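Local coordinates for antigen TpF1 (Treponema pallidum, PDB 2FJC), which binds iron and, as a mini-ferritin of the Dps family, probably oxidises and stores it inside a hollow shell of subunits, at the interface of chains A and B. Sequence-based numbering; all coordinates share one arbitrary frame. Chains: chain A/B, Antigen TpF1.

The interface of chains A and B. Residues chain A 62, 76-78, 83; chain B 30, 34, 37-38.
B:Trp37 enters the neighbouring subunit with the six-membered side of its indole leading, and chain A groups meet it at its edge and over one face. CE2 of A:Phe62 lies 3.5 Å from CH2 of B:Trp37; its CZ is level with the indole plane, and the two side chains run roughly perpendicular. With CG anti to the backbone N (chi1 173°), A:Phe62 points from its helix toward this rim. A:Tyr83 comes toward B:Trp37 head-on from the opposite direction, its phenol OH in the indole plane and 3.7 Å from CZ3 of B:Trp37. OH of A:Tyr83 donates to O of A:Pro77 at 2.6 Å, tying helix to loop within chain A. The methyl CB of A:Ala78 meets the same edge, 3.7 Å from CZ3 of B:Trp37, while that of A:Ala76 sits over one face, displaced toward the rim. An aromatic group can thus be held by edge and face while backbone carbonyls take polar bonds beside it.

A polar cluster borders the indole on one side. The amide ND2 of B:Asn34 donates to O of A:Ala78 (3.0 Å), which lies somewhat out of the amide plane. ND1 of B:His38 donates to OD1 of B:Asn34 at 2.9 Å; OD1 is nearly in the imidazole plane, but the donor stands 60° out of the carbonyl plane. This bond would favour the amide orientation that turns ND2 to chain A. NE2 of B:His38 receives a weak bond from A:Ala76 N. Separately, CD1 of B:Ile30 meets the edge of A:Tyr83 at CE2, 3.7 Å apart.

In the four-helix ferritin fold, the end of B helix 7-38 packs against A helices 44-71 and 80-86 and their connecting loop, with a twin patch across the dimer two-fold.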
ATOM      1  N   PHE A  62       3.901 -23.156 -15.590  1.00 39.03           N
ATOM      2  CA  PHE A  62       4.898 -23.416 -16.619  1.00 39.68           C
ATOM      3  C   PHE A  62       6.276 -23.255 -16.007  1.00 41.10           C
ATOM      4  O   PHE A  62       7.133 -24.129 -16.110  1.00 41.39           O
ATOM      5  CB  PHE A  62       4.720 -22.395 -17.749  1.00 38.19           C
ATOM      6  CG  PHE A  62       5.791 -22.437 -18.807  1.00 37.47           C
ATOM      7  CD1 PHE A  62       5.780 -23.424 -19.791  1.00 36.87           C
ATOM      8  CD2 PHE A  62       6.767 -21.438 -18.864  1.00 35.78           C
ATOM      9  CE1 PHE A  62       6.717 -23.416 -20.827  1.00 37.11           C
ATOM     10  CE2 PHE A  62       7.713 -21.418 -19.895  1.00 37.40           C
ATOM     11  CZ  PHE A  62       7.687 -22.410 -20.884  1.00 37.52           C
ATOM     12  N   ALA A  76      15.143 -28.365 -18.927  1.00 49.39           N
ATOM     13  CA  ALA A  76      13.778 -28.168 -19.369  1.00 47.72           C
ATOM     14  C   ALA A  76      13.659 -27.880 -20.858  1.00 45.55           C
ATOM     15  O   ALA A  76      14.514 -27.210 -21.445  1.00 45.75           O
ATOM     16  CB  ALA A  76      13.138 -27.035 -18.564  1.00 46.57           C
ATOM     17  N   PRO A  77      12.600 -28.408 -21.495  1.00 43.69           N
ATOM     18  CA  PRO A  77      12.419 -28.152 -22.924  1.00 42.47           C
ATOM     19  C   PRO A  77      12.220 -26.639 -23.023  1.00 42.30           C
ATOM     20  O   PRO A  77      11.391 -26.068 -22.311  1.00 41.62           O
ATOM     21  CB  PRO A  77      11.162 -28.955 -23.259  1.00 41.59           C
ATOM     22  CG  PRO A  77      10.413 -28.989 -21.974  1.00 42.34           C
ATOM     23  CD  PRO A  77      11.499 -29.229 -20.961  1.00 43.73           C
ATOM     24  N   ALA A  78      12.993 -25.979 -23.879  1.00 41.50           N
ATOM     25  CA  ALA A  78      12.883 -24.534 -23.980  1.00 39.47           C
ATOM     26  C   ALA A  78      12.878 -23.971 -25.395  1.00 38.82           C
ATOM     27  O   ALA A  78      13.713 -23.133 -25.743  1.00 38.99           O
ATOM     28  CB  ALA A  78      13.994 -23.887 -23.165  1.00 40.11           C
ATOM     29  N   TYR A  83       8.336 -27.995 -27.798  1.00 37.35           N
ATOM     30  CA  TYR A  83       6.986 -28.030 -27.256  1.00 38.35           C
ATOM     31  C   TYR A  83       6.005 -28.658 -28.234  1.00 38.82           C
ATOM     32  O   TYR A  83       5.182 -29.492 -27.835  1.00 38.10           O
ATOM     33  CB  TYR A  83       6.497 -26.626 -26.863  1.00 39.23           C
ATOM     34  CG  TYR A  83       7.303 -25.973 -25.756  1.00 38.61           C
ATOM     35  CD1 TYR A  83       7.970 -26.741 -24.802  1.00 39.00           C
ATOM     36  CD2 TYR A  83       7.410 -24.586 -25.672  1.00 38.35           C
ATOM     37  CE1 TYR A  83       8.733 -26.147 -23.798  1.00 38.76           C
ATOM     38  CE2 TYR A  83       8.169 -23.980 -24.669  1.00 38.49           C
ATOM     39  CZ  TYR A  83       8.829 -24.767 -23.739  1.00 38.18           C
ATOM     40  OH  TYR A  83       9.607 -24.176 -22.771  1.00 35.33           O
TER
ATOM     41  N   ILE B  30      10.074 -17.356 -25.159  1.00 34.78           N
ATOM     42  CA  ILE B  30      10.498 -18.681 -24.742  1.00 36.32           C
ATOM     43  C   ILE B  30      12.014 -18.810 -24.733  1.00 35.52           C
ATOM     44  O   ILE B  30      12.581 -19.500 -23.884  1.00 36.43           O
ATOM     45  CB  ILE B  30       9.854 -19.747 -25.645  1.00 38.01           C
ATOM     46  CG1 ILE B  30       8.370 -19.852 -25.277  1.00 39.41           C
ATOM     47  CG2 ILE B  30      10.564 -21.093 -25.497  1.00 35.78           C
ATOM     48  CD1 ILE B  30       7.570 -20.724 -26.215  1.00 43.00           C
ATOM     49  N   ASN B  34      14.683 -19.988 -21.736  1.00 37.68           N
ATOM     50  CA  ASN B  34      15.768 -20.935 -21.926  1.00 38.58           C
ATOM     51  C   ASN B  34      16.990 -20.426 -21.172  1.00 38.75           C
ATOM     52  O   ASN B  34      17.547 -21.135 -20.339  1.00 39.87           O
ATOM     53  CB  ASN B  34      16.100 -21.079 -23.413  1.00 38.38           C
ATOM     54  CG  ASN B  34      16.968 -22.286 -23.702  1.00 39.60           C
ATOM     55  OD1 ASN B  34      17.992 -22.493 -23.055  1.00 41.81           O
ATOM     56  ND2 ASN B  34      16.565 -23.089 -24.683  1.00 40.43           N
ATOM     57  N   TRP B  37      16.602 -20.351 -17.419  1.00 38.15           N
ATOM     58  CA  TRP B  37      16.759 -21.643 -16.755  1.00 38.87           C
ATOM     59  C   TRP B  37      18.130 -22.286 -16.839  1.00 40.25           C
ATOM     60  O   TRP B  37      18.574 -22.942 -15.892  1.00 42.44           O
ATOM     61  CB  TRP B  37      15.778 -22.677 -17.317  1.00 38.33           C
ATOM     62  CG  TRP B  37      14.329 -22.341 -17.187  1.00 37.73           C
ATOM     63  CD1 TRP B  37      13.711 -21.772 -16.107  1.00 36.29           C
ATOM     64  CD2 TRP B  37      13.302 -22.605 -18.149  1.00 35.26           C
ATOM     65  NE1 TRP B  37      12.362 -21.670 -16.338  1.00 37.85           N
ATOM     66  CE2 TRP B  37      12.081 -22.173 -17.585  1.00 36.74           C
ATOM     67  CE3 TRP B  37      13.293 -23.168 -19.432  1.00 34.56           C
ATOM     68  CZ2 TRP B  37      10.854 -22.283 -18.266  1.00 35.02           C
ATOM     69  CZ3 TRP B  37      12.069 -23.283 -20.110  1.00 33.24           C
ATOM     70  CH2 TRP B  37      10.872 -22.841 -19.524  1.00 32.14           C
ATOM     71  N   HIS B  38      18.801 -22.105 -17.968  1.00 39.74           N
ATOM     72  CA  HIS B  38      20.070 -22.775 -18.175  1.00 39.46           C
ATOM     73  C   HIS B  38      21.385 -22.042 -18.034  1.00 39.40           C
ATOM     74  O   HIS B  38      22.436 -22.651 -18.241  1.00 40.07           O
ATOM     75  CB  HIS B  38      20.016 -23.471 -19.528  1.00 39.63           C
ATOM     76  CG  HIS B  38      18.821 -24.355 -19.683  1.00 39.92           C
ATOM     77  ND1 HIS B  38      17.907 -24.204 -20.704  1.00 40.20           N
ATOM     78  CD2 HIS B  38      18.372 -25.384 -18.926  1.00 40.23           C
ATOM     79  CE1 HIS B  38      16.946 -25.101 -20.570  1.00 40.77           C
ATOM     80  NE2 HIS B  38      17.204 -25.831 -19.499  1.00 41.57           N
TER